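Oligogalacturonate lyase (PDB 3PE7) cleaves short oligogalacturonates, the breakdown products of pectin, in the cytoplasm by beta-elimination, on a seven-bladed beta-propeller that binds manganese. Local coordinates at residues V125-W130 and E147-L152; R196-S201 and S290-S295; K156-F161 and N187-H192. All coordinates share one frame; numbering follows the deposited sequence.

Contact 1: residues V125-W130 and E147-L152; sequences VGYGTW and EDWVPL
Val125 and Tyr127 of the strand 124-132 meet Trp149 and Leu152 of the loop that leaves the next strand, 138-145, so the contact lies within one blade of the seven-bladed beta-propeller. The strand 124-132 is the first of that four-stranded antiparallel sheet, and the loop 147-152 leads from the second strand to the helix 155-161, doubling back so that the indole of Trp149 lies against the first strand. Val125 presses both methyl groups on the pyrrole part of the indole. CG1 stands over the face of the five-membered ring, 3.8 Å from its centroid, a CH-pi contact; CG2 rests beside it, 3.7 Å from Trp149 CD1. A beta-branched residue suits this place, because its two methyls spread over a flat surface while the backbone keeps its strand bonds to Ile144. Trp149 has CG anti to its own backbone N (chi1 176°), which swings the indole out from the loop toward the strand, and Pro151 N lies over the face opposite Val125, so the ring is clasped between strand and loop.

The far end of the indole serves Tyr127. The two rings meet rim to rim, with neither over the face of the other, planes at 57° and Tyr127 CD2 3.8 Å from Trp149 CZ3. With its CG likewise anti to N (chi1 172°), the Tyr127 side chain crosses those of Trp149 and Leu152 at about a right angle. It also extends toward the helix 155-161, where it touches Phe158, and its ring packs edge-to-face with Trp189. Its side chain is about 9 Å from that of Gln350, a manganese ligand. Leu152 supplies a slim aliphatic branch at the end of this apolar seam: its CD1 approaches the phenol ring obliquely, 4.2 Å from Tyr127 CE2.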
loop_
_atom_site.group_PDB
_atom_site.type_symbol
_atom_site.label_atom_id
_atom_site.label_comp_id
_atom_site.label_asym_id
_atom_site.label_seq_id
_atom_site.Cartn_x
_atom_site.Cartn_y
_atom_site.Cartn_z
ATOM N N VAL A 125 -5.056 15.596 13.397
ATOM C CA VAL A 125 -5.669 14.947 12.237
ATOM C C VAL A 125 -4.774 13.769 11.818
ATOM O O VAL A 125 -3.566 13.939 11.619
ATOM C CB VAL A 125 -5.828 15.925 11.042
ATOM C CG1 VAL A 125 -6.578 15.256 9.892
ATOM C CG2 VAL A 125 -6.539 17.208 11.470
ATOM N N GLY A 126 -5.379 12.591 11.685
ATOM C CA GLY A 126 -4.651 11.426 11.174
ATOM C C GLY A 126 -4.195 11.684 9.743
ATOM O O GLY A 126 -4.951 12.211 8.923
ATOM N N TYR A 127 -2.946 11.329 9.455
ATOM C CA TYR A 127 -2.381 11.445 8.118
ATOM C C TYR A 127 -1.842 10.103 7.631
ATOM O O TYR A 127 -1.057 9.454 8.312
ATOM C CB TYR A 127 -1.280 12.507 8.041
ATOM C CG TYR A 127 -0.572 12.488 6.704
ATOM C CD1 TYR A 127 0.672 11.862 6.552
ATOM C CD2 TYR A 127 -1.176 13.044 5.568
ATOM C CE1 TYR A 127 1.316 11.816 5.304
ATOM C CE2 TYR A 127 -0.544 12.995 4.323
ATOM C CZ TYR A 127 0.700 12.385 4.204
ATOM O OH TYR A 127 1.314 12.325 2.985
ATOM N N GLY A 128 -2.271 9.699 6.444
ATOM C CA GLY A 128 -1.808 8.444 5.837
ATOM C C GLY A 128 -2.341 7.184 6.503
ATOM O O GLY A 128 -3.414 7.184 7.133
ATOM N N THR A 129 -1.575 6.102 6.366
ATOM C CA THR A 129 -2.039 4.761 6.697
ATOM C C THR A 129 -1.431 4.279 8.023
ATOM O O THR A 129 -0.247 4.448 8.243
ATOM C CB THR A 129 -1.671 3.780 5.557
ATOM O OG1 THR A 129 -2.249 4.258 4.324
ATOM C CG2 THR A 129 -2.211 2.391 5.833
ATOM N N TRP A 130 -2.260 3.701 8.883
ATOM C CA TRP A 130 -1.767 3.070 10.122
ATOM C C TRP A 130 -1.271 1.669 9.780
ATOM O O TRP A 130 -1.966 0.920 9.068
ATOM C CB TRP A 130 -2.889 2.999 11.156
ATOM C CG TRP A 130 -3.299 4.343 11.627
ATOM C CD1 TRP A 130 -4.174 5.193 11.017
ATOM C CD2 TRP A 130 -2.827 5.021 12.799
ATOM N NE1 TRP A 130 -4.286 6.365 11.745
ATOM C CE2 TRP A 130 -3.468 6.283 12.844
ATOM C CE3 TRP A 130 -1.918 4.689 13.814
ATOM C CZ2 TRP A 130 -3.240 7.209 13.878
ATOM C CZ3 TRP A 130 -1.686 5.615 14.839
ATOM C CH2 TRP A 130 -2.348 6.856 14.863
ATOM N N GLU A 147 -4.187 22.757 13.461
ATOM C CA GLU A 147 -3.787 24.103 13.034
ATOM C C GLU A 147 -2.932 24.095 11.781
ATOM O O GLU A 147 -2.971 25.044 10.980
ATOM C CB GLU A 147 -2.967 24.775 14.137
ATOM C CG GLU A 147 -3.593 25.957 14.810
ATOM C CD GLU A 147 -2.515 26.842 15.424
ATOM O OE1 GLU A 147 -2.559 28.087 15.226
ATOM O OE2 GLU A 147 -1.598 26.276 16.071
ATOM N N ASP A 148 -2.142 23.032 11.634
ATOM C CA ASP A 148 -1.191 22.898 10.534
ATOM C C ASP A 148 -1.742 22.060 9.384
ATOM O O ASP A 148 -1.136 22.017 8.313
ATOM C CB ASP A 148 0.096 22.242 11.032
ATOM C CG ASP A 148 0.883 23.132 11.961
ATOM O OD1 ASP A 148 0.582 24.352 12.023
ATOM O OD2 ASP A 148 1.820 22.620 12.619
ATOM N N TRP A 149 -2.870 21.395 9.602
ATOM C CA TRP A 149 -3.429 20.513 8.585
ATOM C C TRP A 149 -4.299 21.261 7.591
ATOM O O TRP A 149 -5.051 22.161 7.974
ATOM C CB TRP A 149 -4.249 19.385 9.220
ATOM C CG TRP A 149 -4.927 18.515 8.189
ATOM C CD1 TRP A 149 -6.278 18.404 7.953
ATOM C CD2 TRP A 149 -4.284 17.669 7.229
ATOM N NE1 TRP A 149 -6.504 17.523 6.923
ATOM C CE2 TRP A 149 -5.302 17.051 6.464
ATOM C CE3 TRP A 149 -2.941 17.373 6.937
ATOM C CZ2 TRP A 149 -5.024 16.161 5.417
ATOM C CZ3 TRP A 149 -2.665 16.473 5.901
ATOM C CH2 TRP A 149 -3.703 15.883 5.153
ATOM N N VAL A 150 -4.172 20.889 6.318
ATOM C CA VAL A 150 -5.109 21.298 5.276
ATOM C C VAL A 150 -5.448 20.046 4.446
ATOM O O VAL A 150 -4.600 19.160 4.299
ATOM C CB VAL A 150 -4.529 22.408 4.366
ATOM C CG1 VAL A 150 -4.124 23.645 5.184
ATOM C CG2 VAL A 150 -3.350 21.899 3.548
ATOM N N PRO A 151 -6.685 19.966 3.903
ATOM C CA PRO A 151 -7.040 18.851 3.021
ATOM C C PRO A 151 -6.170 18.840 1.759
ATOM O O PRO A 151 -6.071 19.855 1.061
ATOM C CB PRO A 151 -8.512 19.137 2.654
ATOM C CG PRO A 151 -9.011 20.063 3.684
ATOM C CD PRO A 151 -7.832 20.858 4.172
ATOM N N LEU A 152 -5.513 17.712 1.481
ATOM C CA LEU A 152 -4.558 17.666 0.373
ATOM C C LEU A 152 -5.229 17.051 -0.843
ATOM O O LEU A 152 -4.926 15.911 -1.248
ATOM C CB LEU A 152 -3.312 16.884 0.787
ATOM C CG LEU A 152 -2.526 17.536 1.939
ATOM C CD1 LEU A 152 -1.368 16.633 2.398
ATOM C CD2 LEU A 152 -2.014 18.934 1.562
#

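Contact 2: residues R196-S201 and S290-S295; sequences RPYDDS and SNYDGS
Two beta turns bring Tyr198 and Tyr292 together: a type II turn from Arg196 to Asp199 and a type I turn from Asn291 to Gly294. Tyr198 occupies the third position of its turn, where type II geometry requires a positive phi (here 65°), and Tyr292 the second of the other. Both are exposed. They come from opposite directions, and their hydroxyls form a hydrogen bond, Tyr198 OH to Tyr292 OH 2.8 Å, in which either may be the donor. Tyr292 has CG anti to its backbone N (chi1 -171°), which carries its hydroxyl toward the other turn although the side chain sets out in another direction. Tyr198 OH lies at the edge of the Tyr292 ring, in its plane, whereas Tyr292 OH meets the Tyr198 ring obliquely. Tyrosine suits both places, since its long ring spans the gap and ends in a hydroxyl that can donate or accept a hydrogen bond.

Each turn is braced by its own polar residues. Asp293 OD2 takes both Ser295 N, in an Asx turn, and Ser295 OG, while Asn291 ND2 gives a nearly straight bond (168°) to the same hydroxyl. Arg196 NH2 forms a salt bridge with Asp199 OD2 and another with Glu272, a calcium ligand. The pair thus links the hairpin turn between strands 190-196 and 202-207 to that between 287-290 and 296-301, in blades separated by the one that runs from strand 238-245 to strand 276-285.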
loop_
_atom_site.group_PDB
_atom_site.type_symbol
_atom_site.label_atom_id
_atom_site.label_comp_id
_atom_site.label_asym_id
_atom_site.label_seq_id
_atom_site.Cartn_x
_atom_site.Cartn_y
_atom_site.Cartn_z
ATOM N N ARG A 196 9.179 -2.588 11.004
ATOM C CA ARG A 196 9.938 -3.653 10.348
ATOM C C ARG A 196 9.283 -4.990 10.703
ATOM O O ARG A 196 9.104 -5.286 11.887
ATOM C CB ARG A 196 11.388 -3.661 10.829
ATOM C CG ARG A 196 12.235 -4.760 10.153
ATOM C CD ARG A 196 13.705 -4.652 10.587
ATOM N NE ARG A 196 14.551 -5.664 9.938
ATOM C CZ ARG A 196 15.784 -5.966 10.357
ATOM N NH1 ARG A 196 16.515 -6.862 9.711
ATOM N NH2 ARG A 196 16.285 -5.360 11.436
ATOM N N PRO A 197 8.904 -5.800 9.686
ATOM C CA PRO A 197 8.359 -7.111 10.017
ATOM C C PRO A 197 9.304 -7.897 10.944
ATOM O O PRO A 197 10.511 -7.952 10.692
ATOM C CB PRO A 197 8.243 -7.797 8.654
ATOM C CG PRO A 197 8.011 -6.685 7.688
ATOM C CD PRO A 197 8.875 -5.550 8.233
ATOM N N TYR A 198 8.736 -8.473 12.005
ATOM C CA TYR A 198 9.457 -9.330 12.986
ATOM C C TYR A 198 10.525 -8.613 13.795
ATOM O O TYR A 198 11.356 -9.260 14.464
ATOM C CB TYR A 198 10.011 -10.605 12.297
ATOM C CG TYR A 198 8.958 -11.245 11.420
ATOM C CD1 TYR A 198 7.883 -11.927 11.977
ATOM C CD2 TYR A 198 9.001 -11.107 10.034
ATOM C CE1 TYR A 198 6.898 -12.482 11.169
ATOM C CE2 TYR A 198 8.023 -11.643 9.224
ATOM C CZ TYR A 198 6.977 -12.325 9.784
ATOM O OH TYR A 198 6.010 -12.876 8.974
ATOM N N ASP A 199 10.509 -7.277 13.750
ATOM C CA ASP A 199 11.432 -6.465 14.561
ATOM C C ASP A 199 10.740 -5.172 15.014
ATOM O O ASP A 199 10.891 -4.121 14.396
ATOM C CB ASP A 199 12.722 -6.167 13.784
ATOM C CG ASP A 199 13.693 -5.268 14.546
ATOM O OD1 ASP A 199 13.641 -5.241 15.798
ATOM O OD2 ASP A 199 14.527 -4.602 13.888
ATOM N N ASP A 200 9.973 -5.272 16.091
ATOM C CA ASP A 200 9.292 -4.091 16.649
ATOM C C ASP A 200 10.220 -2.964 17.069
ATOM O O ASP A 200 9.767 -1.830 17.215
ATOM C CB ASP A 200 8.406 -4.475 17.837
ATOM C CG ASP A 200 7.264 -5.374 17.448
ATOM O OD1 ASP A 200 6.442 -5.633 18.337
ATOM O OD2 ASP A 200 7.172 -5.831 16.279
ATOM N N SER A 201 11.508 -3.258 17.259
ATOM C CA SER A 201 12.465 -2.243 17.666
ATOM C C SER A 201 12.826 -1.266 16.530
ATOM O O SER A 201 13.437 -0.228 16.783
ATOM C CB SER A 201 13.730 -2.900 18.237
ATOM O OG SER A 201 13.478 -3.491 19.521
ATOM N N SER A 290 7.237 -6.661 -3.307
ATOM C CA SER A 290 7.856 -7.990 -3.428
ATOM C C SER A 290 6.980 -9.119 -2.877
ATOM O O SER A 290 5.965 -8.870 -2.222
ATOM C CB SER A 290 9.218 -8.000 -2.717
ATOM O OG SER A 290 9.060 -8.071 -1.305
ATOM N N ASN A 291 7.386 -10.357 -3.161
ATOM C CA ASN A 291 6.856 -11.527 -2.475
ATOM C C ASN A 291 7.536 -11.632 -1.100
ATOM O O ASN A 291 8.289 -10.741 -0.711
ATOM C CB ASN A 291 7.054 -12.795 -3.312
ATOM C CG ASN A 291 8.517 -13.183 -3.487
ATOM O OD1 ASN A 291 9.426 -12.422 -3.199
ATOM N ND2 ASN A 291 8.740 -14.415 -3.989
ATOM N N TYR A 292 7.268 -12.709 -0.373
ATOM C CA TYR A 292 7.650 -12.752 1.049
ATOM C C TYR A 292 9.145 -12.587 1.318
ATOM O O TYR A 292 9.532 -11.855 2.238
ATOM C CB TYR A 292 7.110 -14.035 1.679
ATOM C CG TYR A 292 7.252 -14.114 3.184
ATOM C CD1 TYR A 292 6.411 -13.401 4.017
ATOM C CD2 TYR A 292 8.233 -14.911 3.766
ATOM C CE1 TYR A 292 6.525 -13.501 5.417
ATOM C CE2 TYR A 292 8.365 -15.006 5.161
ATOM C CZ TYR A 292 7.515 -14.292 5.964
ATOM O OH TYR A 292 7.634 -14.399 7.330
ATOM N N ASP A 293 9.989 -13.244 0.517
ATOM C CA ASP A 293 11.439 -13.211 0.760
ATOM C C ASP A 293 12.207 -12.301 -0.192
ATOM O O ASP A 293 13.427 -12.303 -0.190
ATOM C CB ASP A 293 12.025 -14.650 0.749
ATOM C CG ASP A 293 12.032 -15.276 -0.644
ATOM O OD1 ASP A 293 12.797 -16.259 -0.856
ATOM O OD2 ASP A 293 11.288 -14.796 -1.535
ATOM N N GLY A 294 11.489 -11.524 -1.010
ATOM C CA GLY A 294 12.130 -10.582 -1.914
ATOM C C GLY A 294 12.798 -11.229 -3.116
ATOM O O GLY A 294 13.587 -10.580 -3.797
ATOM N N SER A 295 12.481 -12.497 -3.389
ATOM C CA SER A 295 13.013 -13.177 -4.579
ATOM C C SER A 295 12.287 -12.770 -5.869
ATOM O O SER A 295 12.797 -12.974 -6.965
ATOM C CB SER A 295 12.952 -14.699 -4.395
ATOM O OG SER A 295 11.631 -15.141 -4.114
#

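Contact 3: residues K156-F161 and N187-H192; sequences KKFHEF and NQWLGH
Phe158, Phe161 and Trp189 form an aromatic cluster that fastens the short helix 155-161 to the seven-bladed propeller, at the point where the chain enters the strand 190-196 of the next blade. Both ring pairs are edge-to-face, but Trp189 plays a different part in each. Toward Phe158 it offers its edge: CH2 stands over the centre of the phenyl face, 3.5 Å from Phe158 CZ, with the planes at 56°. Toward Phe161 it offers its face, and the phenyl comes in edge-on at a right angle, placing Phe161 CD2 3.6 Å from Trp189 CE2. The indole is broad enough to serve both partners, which is why a tryptophan fits between two phenylalanines spaced three residues apart on one face of a helix. Each phenylalanine has CG anti to its backbone N (chi1 -163° and -171°), which carries both rings off the same side of the helix, one to the edge of the indole and one to its face. Trp189 further packs against Leu152, while its backbone pairs with Glu208.

The polar bonds lie within the helix, away from the cluster. Glu160 OE2 accepts from Lys156 NZ in a salt bridge at 3.0 Å and from His159 ND1, the two donors reaching it from opposite faces of the carboxylate plane. This double grip probably favours the ionised carboxylate.

Across these two segments a backbone oxygen also meets the indole: it lies near the ring plane at the indole edge, with Phe158 O 3.2 Å from Trp189 CZ3.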
loop_
_atom_site.group_PDB
_atom_site.type_symbol
_atom_site.label_atom_id
_atom_site.label_comp_id
_atom_site.label_asym_id
_atom_site.label_seq_id
_atom_site.Cartn_x
_atom_site.Cartn_y
_atom_site.Cartn_z
ATOM N N LYS A 156 -1.023 20.337 -6.283
ATOM C CA LYS A 156 -0.524 21.650 -5.888
ATOM C C LYS A 156 -0.553 21.852 -4.365
ATOM O O LYS A 156 0.415 22.347 -3.780
ATOM C CB LYS A 156 -1.285 22.776 -6.623
ATOM C CG LYS A 156 -0.875 24.192 -6.245
ATOM C CD LYS A 156 0.558 24.518 -6.691
ATOM C CE LYS A 156 0.924 25.951 -6.353
ATOM N NZ LYS A 156 2.350 26.283 -6.677
ATOM N N LYS A 157 -1.663 21.473 -3.728
ATOM C CA LYS A 157 -1.769 21.535 -2.273
ATOM C C LYS A 157 -0.697 20.640 -1.645
ATOM O O LYS A 157 -0.041 21.040 -0.686
ATOM C CB LYS A 157 -3.160 21.090 -1.802
ATOM C CG LYS A 157 -4.288 22.091 -2.099
ATOM C CD LYS A 157 -5.642 21.412 -1.953
ATOM C CE LYS A 157 -6.803 22.393 -2.125
ATOM N NZ LYS A 157 -6.889 22.966 -3.500
ATOM N N PHE A 158 -0.529 19.445 -2.205
ATOM C CA PHE A 158 0.453 18.463 -1.721
ATOM C C PHE A 158 1.868 19.026 -1.822
ATOM O O PHE A 158 2.666 18.881 -0.889
ATOM C CB PHE A 158 0.318 17.150 -2.513
ATOM C CG PHE A 158 0.974 15.944 -1.853
ATOM C CD1 PHE A 158 0.237 15.088 -1.024
ATOM C CD2 PHE A 158 2.310 15.652 -2.098
ATOM C CE1 PHE A 158 0.837 13.975 -0.423
ATOM C CE2 PHE A 158 2.927 14.544 -1.502
ATOM C CZ PHE A 158 2.193 13.700 -0.674
ATOM N N HIS A 159 2.166 19.707 -2.934
ATOM C CA HIS A 159 3.468 20.349 -3.129
ATOM C C HIS A 159 3.738 21.462 -2.118
ATOM O O HIS A 159 4.772 21.455 -1.434
ATOM C CB HIS A 159 3.599 20.876 -4.569
ATOM C CG HIS A 159 4.936 21.481 -4.872
ATOM N ND1 HIS A 159 5.198 22.824 -4.711
ATOM C CD2 HIS A 159 6.088 20.922 -5.309
ATOM C CE1 HIS A 159 6.451 23.070 -5.054
ATOM N NE2 HIS A 159 7.015 21.931 -5.410
ATOM N N GLU A 160 2.795 22.398 -2.001
ATOM C CA GLU A 160 2.936 23.568 -1.128
ATOM C C GLU A 160 2.954 23.225 0.356
ATOM O O GLU A 160 3.554 23.946 1.164
ATOM C CB GLU A 160 1.815 24.587 -1.399
ATOM C CG GLU A 160 1.873 25.228 -2.808
ATOM C CD GLU A 160 3.189 25.931 -3.093
ATOM O OE1 GLU A 160 3.621 26.764 -2.266
ATOM O OE2 GLU A 160 3.783 25.656 -4.159
ATOM N N PHE A 161 2.288 22.126 0.714
ATOM C CA PHE A 161 2.174 21.728 2.114
ATOM C C PHE A 161 3.549 21.499 2.751
ATOM O O PHE A 161 3.763 21.822 3.924
ATOM C CB PHE A 161 1.330 20.460 2.221
ATOM C CG PHE A 161 0.976 20.095 3.624
ATOM C CD1 PHE A 161 0.214 20.957 4.418
ATOM C CD2 PHE A 161 1.401 18.887 4.165
ATOM C CE1 PHE A 161 -0.114 20.609 5.732
ATOM C CE2 PHE A 161 1.063 18.537 5.476
ATOM C CZ PHE A 161 0.310 19.400 6.257
ATOM N N ASN A 187 8.658 19.610 13.501
ATOM C CA ASN A 187 8.009 20.553 12.591
ATOM C C ASN A 187 8.502 20.355 11.159
ATOM O O ASN A 187 9.075 21.248 10.524
ATOM C CB ASN A 187 8.201 21.993 13.074
ATOM C CG ASN A 187 7.463 22.275 14.371
ATOM O OD1 ASN A 187 6.573 21.525 14.786
ATOM N ND2 ASN A 187 7.839 23.363 15.028
ATOM N N GLN A 188 8.311 19.138 10.663
ATOM C CA GLN A 188 8.505 18.841 9.241
ATOM C C GLN A 188 7.568 17.697 8.868
ATOM O O GLN A 188 7.144 16.921 9.720
ATOM C CB GLN A 188 9.972 18.533 8.883
ATOM C CG GLN A 188 10.533 17.170 9.326
ATOM C CD GLN A 188 12.044 17.076 9.120
ATOM O OE1 GLN A 188 12.568 17.434 8.057
ATOM N NE2 GLN A 188 12.756 16.616 10.150
ATOM N N TRP A 189 7.237 17.608 7.590
ATOM C CA TRP A 189 6.242 16.637 7.136
ATOM C C TRP A 189 6.784 15.208 7.240
ATOM O O TRP A 189 7.697 14.827 6.500
ATOM C CB TRP A 189 5.888 16.936 5.687
ATOM C CG TRP A 189 4.634 16.289 5.196
ATOM C CD1 TRP A 189 3.810 15.431 5.873
ATOM C CD2 TRP A 189 4.069 16.449 3.897
ATOM N NE1 TRP A 189 2.753 15.050 5.063
ATOM C CE2 TRP A 189 2.897 15.661 3.847
ATOM C CE3 TRP A 189 4.446 17.186 2.759
ATOM C CZ2 TRP A 189 2.092 15.589 2.705
ATOM C CZ3 TRP A 189 3.643 17.124 1.628
ATOM C CH2 TRP A 189 2.474 16.323 1.613
ATOM N N LEU A 190 6.220 14.444 8.169
ATOM C CA LEU A 190 6.560 13.029 8.336
ATOM C C LEU A 190 5.491 12.150 7.709
ATOM O O LEU A 190 4.297 12.474 7.734
ATOM C CB LEU A 190 6.701 12.693 9.819
ATOM C CG LEU A 190 7.746 13.532 10.559
ATOM C CD1 LEU A 190 7.808 13.077 11.998
ATOM C CD2 LEU A 190 9.125 13.457 9.909
ATOM N N GLY A 191 5.921 11.027 7.141
ATOM C CA GLY A 191 4.996 10.148 6.444
ATOM C C GLY A 191 5.382 8.680 6.495
ATOM O O GLY A 191 6.473 8.316 6.960
ATOM N N HIS A 192 4.455 7.853 6.022
ATOM C CA HIS A 192 4.668 6.412 5.758
ATOM C C HIS A 192 5.438 5.665 6.867
ATOM O O HIS A 192 6.473 5.033 6.582
ATOM C CB HIS A 192 5.341 6.220 4.379
ATOM C CG HIS A 192 5.266 4.813 3.843
ATOM N ND1 HIS A 192 6.284 4.250 3.095
ATOM C CD2 HIS A 192 4.314 3.857 3.961
ATOM C CE1 HIS A 192 5.963 3.007 2.783
ATOM N NE2 HIS A 192 4.767 2.747 3.281
#

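Contacts 1 and 3 form one continuous apolar region: their centres are about 9 Å apart, they touch directly, Leu152 CD1 lying 3.6 Å from Trp189 CZ2, and the loop 147-152 runs on into the helix 155-161. Contact 1 works within a blade, near the surface, by methyl groups on an indole face and a rim-to-rim ring pair; contact 3 is more buried and joins the helix 155-161 to the start of the next blade through edge-to-face rings. Contact 2, its centre about 27 Å from the centres of both, is a surface meeting of two loops, where one hydrogen bond between hydroxyls does most of the work. Segments 187-192 and 196-201 nevertheless flank one strand, 190-196.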